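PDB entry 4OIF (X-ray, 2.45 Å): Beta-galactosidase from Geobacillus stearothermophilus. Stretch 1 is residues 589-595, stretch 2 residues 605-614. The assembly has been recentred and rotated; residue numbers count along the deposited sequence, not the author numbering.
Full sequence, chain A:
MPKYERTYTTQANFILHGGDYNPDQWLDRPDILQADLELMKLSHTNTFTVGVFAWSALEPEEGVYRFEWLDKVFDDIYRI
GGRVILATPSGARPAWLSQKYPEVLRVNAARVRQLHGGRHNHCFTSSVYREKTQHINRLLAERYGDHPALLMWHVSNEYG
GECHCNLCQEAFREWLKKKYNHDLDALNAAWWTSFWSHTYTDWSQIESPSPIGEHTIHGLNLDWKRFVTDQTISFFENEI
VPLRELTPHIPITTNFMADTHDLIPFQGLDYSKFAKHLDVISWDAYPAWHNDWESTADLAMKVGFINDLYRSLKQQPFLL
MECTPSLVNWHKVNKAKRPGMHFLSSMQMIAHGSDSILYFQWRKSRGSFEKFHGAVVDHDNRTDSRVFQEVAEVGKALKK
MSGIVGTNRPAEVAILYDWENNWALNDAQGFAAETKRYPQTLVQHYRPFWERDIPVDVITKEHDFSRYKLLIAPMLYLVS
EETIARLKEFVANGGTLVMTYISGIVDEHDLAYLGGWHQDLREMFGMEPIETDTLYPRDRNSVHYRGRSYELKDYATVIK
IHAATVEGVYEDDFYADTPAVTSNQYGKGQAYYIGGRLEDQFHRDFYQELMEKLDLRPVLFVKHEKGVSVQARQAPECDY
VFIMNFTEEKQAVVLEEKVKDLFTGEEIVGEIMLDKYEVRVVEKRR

Stretch 1 589-595: GQAYYIG
Stretch 2, residues 605-614: DFYQELMEKL

A helix laid along a strand must reach it through side chains, and a segment of the beta-galactosidase from Geobacillus stearothermophilus illustrates how few residues this takes. Strand 589-594 and helix 605-613 run almost antiparallel, at 172°, with axes 12.2 Å apart at closest approach. The register is marked by Ile 594 and Phe 606, whose CA atoms lie 9.8 Å apart. Alternation in the extended strand, with phi/psi near -107/139 at Tyr 592, directs Gln 590, Tyr 592 and Ile 594 toward the helix, while Tyr 593 points away. The helix, with phi/psi -56/-54 at Phe 606, is held by i to i+4 hydrogen bonds such as Leu 610 N to Phe 606 O, 3.0 Å.

Tyr 592 and Phe 606 cover the most surface. Tyr 592 (chi1 m, chi2 75°) presents its ring face to the edge of Phe 606 (chi1 t, chi2 87°) in an offset edge-to-face pair: centroids are 5.4 Å apart, planes at 87°, and Tyr 592 CD2 lies 3.4 Å from Phe 606 CZ. Ile 594 (m, t) then sets its CD1 over one face of Phe 606, 4.2 Å from the ring centroid and 17° off the normal, a CH-pi contact. One phenyl ring thus engages two strand residues, by edge and by face.

Farther along the helix, Leu 610 (m, t) starts sideways, but its end comes nearer, bringing CD2 to 3.7 Å from Tyr 592 CZ. The phenol also has a polar role within its own strand: Tyr 592 OH donates to Gln 590 OE1 at 2.7 Å, the Gln 590 side chain having chi1 -95°, between wells, chi2 t and chi3 -57°. Lys 613, with chi1 to chi3 t and chi4 m, extends toward this pair, its CD 3.8 Å from Tyr 592 OH and its CE 3.3 Å from Gln 590 OE1. The two stretches bury 300 Å² in all, of which Tyr 592 and Phe 606 supply just under half.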

# COMPACT_ATOMS: atom_id res chain seq x y z
N GLY A 589 -6.82 47.12 -18.02
CA GLY A 589 -6.06 45.89 -18.08
C GLY A 589 -6.60 44.79 -18.97
O GLY A 589 -7.44 45.02 -19.84
N GLN A 590 -6.10 43.58 -18.74
CA GLN A 590 -6.44 42.42 -19.54
C GLN A 590 -6.56 41.17 -18.69
O GLN A 590 -5.81 41.00 -17.73
CB GLN A 590 -5.40 42.18 -20.63
CG GLN A 590 -5.74 42.77 -21.95
CD GLN A 590 -5.07 42.03 -23.07
OE1 GLN A 590 -3.85 41.90 -23.10
NE2 GLN A 590 -5.87 41.51 -24.00
N ALA A 591 -7.49 40.29 -19.05
CA ALA A 591 -7.67 39.03 -18.35
C ALA A 591 -7.76 37.88 -19.35
O ALA A 591 -8.60 37.87 -20.25
CB ALA A 591 -8.92 39.09 -17.46
N TYR A 592 -6.85 36.93 -19.18
CA TYR A 592 -6.79 35.73 -20.00
C TYR A 592 -7.26 34.49 -19.22
O TYR A 592 -6.92 34.30 -18.05
CB TYR A 592 -5.36 35.48 -20.48
CG TYR A 592 -4.79 36.53 -21.38
CD1 TYR A 592 -4.38 37.76 -20.88
CD2 TYR A 592 -4.62 36.29 -22.74
CE1 TYR A 592 -3.85 38.72 -21.70
CE2 TYR A 592 -4.07 37.24 -23.57
CZ TYR A 592 -3.69 38.46 -23.04
OH TYR A 592 -3.15 39.42 -23.85
N TYR A 593 -8.02 33.62 -19.89
CA TYR A 593 -8.43 32.36 -19.30
C TYR A 593 -7.92 31.20 -20.14
O TYR A 593 -8.16 31.16 -21.35
CB TYR A 593 -9.95 32.29 -19.16
CG TYR A 593 -10.46 31.13 -18.33
CD1 TYR A 593 -10.89 29.95 -18.93
CD2 TYR A 593 -10.52 31.22 -16.94
CE1 TYR A 593 -11.38 28.89 -18.17
CE2 TYR A 593 -11.00 30.16 -16.16
CZ TYR A 593 -11.42 29.00 -16.78
OH TYR A 593 -11.90 27.94 -16.02
N ILE A 594 -7.21 30.28 -19.50
CA ILE A 594 -6.73 29.09 -20.19
C ILE A 594 -7.55 27.88 -19.76
O ILE A 594 -7.43 27.42 -18.62
CB ILE A 594 -5.24 28.82 -19.92
CG1 ILE A 594 -4.38 29.97 -20.43
CG2 ILE A 594 -4.85 27.53 -20.58
CD1 ILE A 594 -2.98 30.00 -19.89
N GLY A 595 -8.38 27.35 -20.66
CA GLY A 595 -9.39 26.37 -20.28
C GLY A 595 -8.94 24.94 -20.05
O GLY A 595 -9.62 24.16 -19.38
N ASP A 605 4.63 29.61 -25.89
CA ASP A 605 4.15 30.53 -26.93
C ASP A 605 3.21 31.63 -26.36
O ASP A 605 3.37 32.84 -26.65
CB ASP A 605 3.46 29.71 -28.03
CG ASP A 605 4.42 28.73 -28.75
OD1 ASP A 605 5.65 28.85 -28.59
OD2 ASP A 605 3.96 27.83 -29.48
N PHE A 606 2.27 31.21 -25.53
CA PHE A 606 1.30 32.09 -24.89
C PHE A 606 2.00 33.19 -24.09
O PHE A 606 1.77 34.42 -24.27
CB PHE A 606 0.38 31.25 -23.97
CG PHE A 606 -0.70 32.04 -23.30
CD1 PHE A 606 -1.91 32.26 -23.93
CD2 PHE A 606 -0.49 32.59 -22.04
CE1 PHE A 606 -2.91 33.01 -23.31
CE2 PHE A 606 -1.48 33.34 -21.43
CZ PHE A 606 -2.69 33.55 -22.07
N TYR A 607 2.89 32.74 -23.22
CA TYR A 607 3.59 33.66 -22.35
C TYR A 607 4.66 34.43 -23.11
O TYR A 607 5.05 35.51 -22.68
CB TYR A 607 4.18 32.93 -21.15
CG TYR A 607 3.14 32.59 -20.11
CD1 TYR A 607 2.38 33.60 -19.52
CD2 TYR A 607 2.90 31.28 -19.73
CE1 TYR A 607 1.42 33.30 -18.57
CE2 TYR A 607 1.94 30.98 -18.78
CZ TYR A 607 1.21 31.99 -18.20
OH TYR A 607 0.26 31.69 -17.26
N GLN A 608 5.11 33.91 -24.24
CA GLN A 608 6.05 34.64 -25.06
C GLN A 608 5.36 35.88 -25.56
O GLN A 608 5.91 37.00 -25.50
CB GLN A 608 6.56 33.82 -26.24
CG GLN A 608 7.73 34.48 -26.96
CD GLN A 608 8.93 34.65 -26.04
OE1 GLN A 608 9.19 33.82 -25.16
NE2 GLN A 608 9.68 35.74 -26.23
N GLU A 609 4.14 35.66 -26.05
CA GLU A 609 3.32 36.79 -26.49
C GLU A 609 3.09 37.77 -25.37
O GLU A 609 3.16 38.98 -25.58
CB GLU A 609 1.98 36.32 -27.05
CG GLU A 609 2.10 35.71 -28.42
CD GLU A 609 1.08 36.28 -29.37
OE1 GLU A 609 0.31 37.16 -28.93
OE2 GLU A 609 1.05 35.84 -30.54
N LEU A 610 2.81 37.27 -24.17
CA LEU A 610 2.65 38.22 -23.06
C LEU A 610 3.95 38.99 -22.73
O LEU A 610 3.90 40.14 -22.29
CB LEU A 610 2.12 37.52 -21.81
CG LEU A 610 0.60 37.31 -21.86
CD1 LEU A 610 0.09 36.57 -20.63
CD2 LEU A 610 -0.12 38.65 -22.02
N MET A 611 5.11 38.36 -22.95
CA MET A 611 6.41 38.97 -22.65
C MET A 611 6.74 40.07 -23.65
O MET A 611 7.32 41.09 -23.30
CB MET A 611 7.53 37.92 -22.68
CG MET A 611 7.60 36.93 -21.52
SD MET A 611 8.67 35.53 -21.99
CE MET A 611 8.38 34.39 -20.63
N GLU A 612 6.40 39.84 -24.91
CA GLU A 612 6.58 40.88 -25.90
C GLU A 612 5.59 42.01 -25.62
O GLU A 612 5.96 43.18 -25.59
CB GLU A 612 6.41 40.32 -27.31
CG GLU A 612 7.54 39.36 -27.69
CD GLU A 612 7.25 38.56 -28.94
OE1 GLU A 612 6.15 38.72 -29.52
OE2 GLU A 612 8.12 37.76 -29.34
N LYS A 613 4.33 41.64 -25.39
CA LYS A 613 3.27 42.61 -25.14
C LYS A 613 3.59 43.54 -23.97
O LYS A 613 3.37 44.74 -24.05
CB LYS A 613 1.95 41.89 -24.89
CG LYS A 613 0.71 42.75 -25.05
CD LYS A 613 -0.55 41.90 -24.95
CE LYS A 613 -1.77 42.63 -25.49
NZ LYS A 613 -1.94 43.96 -24.85
N LEU A 614 4.12 42.98 -22.89
CA LEU A 614 4.35 43.74 -21.67
C LEU A 614 5.80 44.15 -21.48
O LEU A 614 6.16 44.71 -20.44
CB LEU A 614 3.91 42.93 -20.46
CG LEU A 614 2.45 42.54 -20.46
CD1 LEU A 614 2.13 41.79 -19.18
CD2 LEU A 614 1.62 43.80 -20.59